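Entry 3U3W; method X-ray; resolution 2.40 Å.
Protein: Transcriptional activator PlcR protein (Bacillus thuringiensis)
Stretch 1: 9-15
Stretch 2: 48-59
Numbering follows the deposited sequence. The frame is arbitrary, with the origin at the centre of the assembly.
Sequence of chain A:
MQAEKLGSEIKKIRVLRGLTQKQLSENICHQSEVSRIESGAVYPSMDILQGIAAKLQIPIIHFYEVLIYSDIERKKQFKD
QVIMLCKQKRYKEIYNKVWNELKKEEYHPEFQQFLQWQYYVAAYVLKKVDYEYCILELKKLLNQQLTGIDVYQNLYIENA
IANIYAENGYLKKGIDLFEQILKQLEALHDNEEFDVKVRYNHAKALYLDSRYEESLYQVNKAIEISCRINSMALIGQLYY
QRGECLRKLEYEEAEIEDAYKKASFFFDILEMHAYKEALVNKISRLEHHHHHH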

# COMPACT_ATOMS: atom_id res chain seq x y z
N GLU A 9 7.91 10.78 21.92
CA GLU A 9 7.28 10.74 20.61
C GLU A 9 5.84 11.26 20.71
O GLU A 9 5.37 12.02 19.87
CB GLU A 9 7.33 9.33 20.04
CG GLU A 9 6.85 9.22 18.60
CD GLU A 9 7.76 9.96 17.62
OE1 GLU A 9 8.85 10.41 18.04
OE2 GLU A 9 7.37 10.09 16.44
N ILE A 10 5.14 10.85 21.76
CA ILE A 10 3.80 11.37 22.01
C ILE A 10 3.81 12.87 22.33
O ILE A 10 2.95 13.61 21.85
CB ILE A 10 3.08 10.57 23.12
CG1 ILE A 10 2.68 9.18 22.59
CG2 ILE A 10 1.86 11.32 23.64
CD1 ILE A 10 1.99 8.31 23.61
N LYS A 11 4.78 13.31 23.13
CA LYS A 11 4.90 14.71 23.51
C LYS A 11 5.31 15.58 22.32
O LYS A 11 4.81 16.68 22.13
CB LYS A 11 5.94 14.86 24.63
CG LYS A 11 6.32 16.31 24.99
CD LYS A 11 7.25 16.32 26.21
CE LYS A 11 7.50 17.72 26.75
NZ LYS A 11 8.63 18.41 26.07
N LYS A 12 6.24 15.05 21.54
CA LYS A 12 6.71 15.72 20.33
C LYS A 12 5.56 15.97 19.36
O LYS A 12 5.43 17.08 18.83
CB LYS A 12 7.82 14.87 19.68
CG LYS A 12 8.21 15.25 18.25
CD LYS A 12 9.59 14.67 17.91
CE LYS A 12 9.88 14.67 16.41
NZ LYS A 12 9.22 13.54 15.68
N ILE A 13 4.74 14.95 19.13
CA ILE A 13 3.63 15.06 18.18
C ILE A 13 2.46 15.89 18.73
O ILE A 13 1.76 16.55 17.97
CB ILE A 13 3.14 13.65 17.73
CG1 ILE A 13 4.30 12.84 17.16
CG2 ILE A 13 2.04 13.78 16.69
CD1 ILE A 13 3.95 11.42 16.84
N ARG A 14 2.26 15.85 20.05
CA ARG A 14 1.24 16.69 20.68
C ARG A 14 1.59 18.17 20.59
O ARG A 14 0.72 18.99 20.34
CB ARG A 14 1.03 16.31 22.15
CG ARG A 14 0.18 17.34 22.90
CD ARG A 14 -0.04 17.00 24.37
NE ARG A 14 1.20 16.93 25.13
CZ ARG A 14 1.91 17.98 25.53
NH1 ARG A 14 3.03 17.80 26.23
NH2 ARG A 14 1.52 19.21 25.21
N VAL A 15 2.86 18.50 20.81
CA VAL A 15 3.31 19.89 20.71
C VAL A 15 3.20 20.33 19.26
O VAL A 15 2.73 21.43 18.95
CB VAL A 15 4.77 20.07 21.20
CG1 VAL A 15 5.23 21.51 20.99
CG2 VAL A 15 4.90 19.68 22.66
N ILE A 48 -6.54 3.83 25.86
CA ILE A 48 -5.84 5.12 25.89
C ILE A 48 -4.91 5.37 24.69
O ILE A 48 -4.88 6.49 24.16
CB ILE A 48 -5.10 5.32 27.22
CG1 ILE A 48 -6.11 5.25 28.38
CG2 ILE A 48 -4.35 6.65 27.23
CD1 ILE A 48 -5.54 5.50 29.76
N LEU A 49 -4.18 4.35 24.24
CA LEU A 49 -3.27 4.53 23.11
C LEU A 49 -4.04 4.78 21.83
O LEU A 49 -3.70 5.65 21.03
CB LEU A 49 -2.40 3.30 22.91
CG LEU A 49 -1.28 3.53 21.90
CD1 LEU A 49 -0.41 4.74 22.30
CD2 LEU A 49 -0.43 2.27 21.79
N GLN A 50 -5.06 3.96 21.63
CA GLN A 50 -5.97 4.05 20.50
C GLN A 50 -6.55 5.47 20.40
O GLN A 50 -6.53 6.09 19.34
CB GLN A 50 -7.06 2.99 20.69
CG GLN A 50 -8.45 3.42 20.31
CD GLN A 50 -8.56 3.70 18.84
OE1 GLN A 50 -7.85 3.09 18.04
NE2 GLN A 50 -9.43 4.63 18.47
N GLY A 51 -7.02 5.98 21.53
CA GLY A 51 -7.49 7.35 21.63
C GLY A 51 -6.44 8.39 21.28
O GLY A 51 -6.69 9.26 20.44
N ILE A 52 -5.28 8.31 21.92
CA ILE A 52 -4.21 9.27 21.63
C ILE A 52 -3.79 9.23 20.15
O ILE A 52 -3.59 10.28 19.53
CB ILE A 52 -2.98 9.03 22.52
CG1 ILE A 52 -3.26 9.49 23.95
CG2 ILE A 52 -1.74 9.74 21.98
CD1 ILE A 52 -2.33 8.86 24.95
N ALA A 53 -3.67 8.03 19.59
CA ALA A 53 -3.29 7.88 18.19
C ALA A 53 -4.33 8.50 17.26
O ALA A 53 -3.98 9.15 16.27
CB ALA A 53 -3.06 6.42 17.84
N ALA A 54 -5.59 8.30 17.57
CA ALA A 54 -6.67 8.87 16.78
C ALA A 54 -6.65 10.40 16.79
O ALA A 54 -6.62 11.05 15.73
CB ALA A 54 -8.01 8.33 17.25
N LYS A 55 -6.65 10.98 17.98
CA LYS A 55 -6.66 12.44 18.11
C LYS A 55 -5.43 13.08 17.45
O LYS A 55 -5.53 14.17 16.89
CB LYS A 55 -6.79 12.87 19.58
CG LYS A 55 -7.22 14.33 19.74
CD LYS A 55 -7.62 14.68 21.17
CE LYS A 55 -8.80 13.85 21.65
NZ LYS A 55 -9.22 14.25 23.03
N LEU A 56 -4.29 12.40 17.52
CA LEU A 56 -3.05 12.94 16.95
C LEU A 56 -2.90 12.56 15.48
O LEU A 56 -1.98 13.01 14.80
CB LEU A 56 -1.84 12.45 17.74
CG LEU A 56 -1.72 12.80 19.22
CD1 LEU A 56 -0.54 12.06 19.84
CD2 LEU A 56 -1.57 14.28 19.42
N GLN A 57 -3.82 11.73 14.98
CA GLN A 57 -3.79 11.28 13.59
C GLN A 57 -2.48 10.56 13.28
O GLN A 57 -1.76 10.92 12.37
CB GLN A 57 -4.01 12.44 12.61
CG GLN A 57 -5.38 13.13 12.77
CD GLN A 57 -5.59 14.30 11.81
OE1 GLN A 57 -5.34 15.46 12.16
NE2 GLN A 57 -6.06 14.00 10.60
N ILE A 58 -2.19 9.53 14.06
CA ILE A 58 -0.98 8.75 13.87
C ILE A 58 -1.35 7.27 13.79
O ILE A 58 -2.02 6.75 14.68
CB ILE A 58 -0.01 8.96 15.04
CG1 ILE A 58 0.37 10.44 15.16
CG2 ILE A 58 1.21 8.03 14.90
CD1 ILE A 58 1.37 10.96 14.12
N PRO A 59 -0.93 6.59 12.70
CA PRO A 59 -1.10 5.14 12.61
C PRO A 59 -0.55 4.50 13.87
O PRO A 59 0.56 4.82 14.31
CB PRO A 59 -0.25 4.75 11.40
CG PRO A 59 -0.21 5.98 10.58
CD PRO A 59 -0.22 7.14 11.53

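The two stretches are held together by a small, largely apolar contact, built mainly from isoleucine and leucine side chains of two helices, and of the turn that ends the second, which pack against one another without a hydrogen bond or salt bridge between them. The helices of residues 9-15 and 48-56 run in broadly the same direction, inclined by 32°, and their axes come no closer than 10.9 Å. At that spacing the backbones do not touch each other, and the gap is filled by branched aliphatic side chains; together the two sides bury 290 Å².

Stretch 1 contributes mainly Ile 10 and Ile 13, both buried and both in the m, t rotamer. The CA-to-CB bond of Ile 10 points sideways, but the end of the side chain comes nearer to the second helix. CG2 of Ile 10 lies 4.3 Å from CG2 of Ile 52, and CD1 of Ile 10 reaches CD1 of Leu 49 at 4.5 Å, so that this one side chain meets residues nearly one turn apart on the partner helix. Leu 49 behaves similarly: its bond is directed sideways, and the t, p rotamer brings its end closer to stretch 1. Ile 52, by contrast, points toward the first helix from the start.

Further along, Leu 56 has the largest area covered in this contact, 70 Å². It points toward stretch 1, and its two methyl groups make different contacts. CD1 of Leu 56 lies 4.3 Å from the backbone O of Ile 10, a van der Waals approach to an oxygen that already accepts a hydrogen bond from N of Arg 14 at 3.0 Å. CD2 of Leu 56 sits 3.9 Å from CA of Arg 14. Here the CA atoms of Arg 14 and Leu 56 are 6.8 Å apart, compared with 8.3 Å for those of Ile 10 and Ile 52. Arg 14 takes part through its CA and the base of its side chain, with CB of Arg 14 4.3 Å from CD2 of Leu 56, while its end leads away and the guanidinium nitrogens are hydrogen-bonded elsewhere in the structure. The charged group is thus satisfied outside this apolar contact.

Ile 13 points toward stretch 2 and bridges the helix and the turn after it. CG2 of Ile 13 packs against CB of Leu 56 at 4.2 Å, and CD1 of Ile 13 meets CD1 of Ile 58 at 3.8 Å. The position of Ile 58 follows a Schellman motif: Gln 57 adopts a positive phi of 59°, N of Gln 57 donates a hydrogen bond to O of Ala 54 at 3.0 Å, and N of Ile 58 donates a hydrogen bond to O of Ala 53 at 2.9 Å. Beyond this turn, the side chain of Ile 58 points toward stretch 1, adding another aliphatic group beside Leu 56.

The lysines of stretch 1 take no part in this contact. Lys 11 points away from stretch 2, and Lys 12 is exposed, with NZ of Lys 12 forming a long salt bridge of 3.9 Å with OE1 of Glu 9 within its own helix.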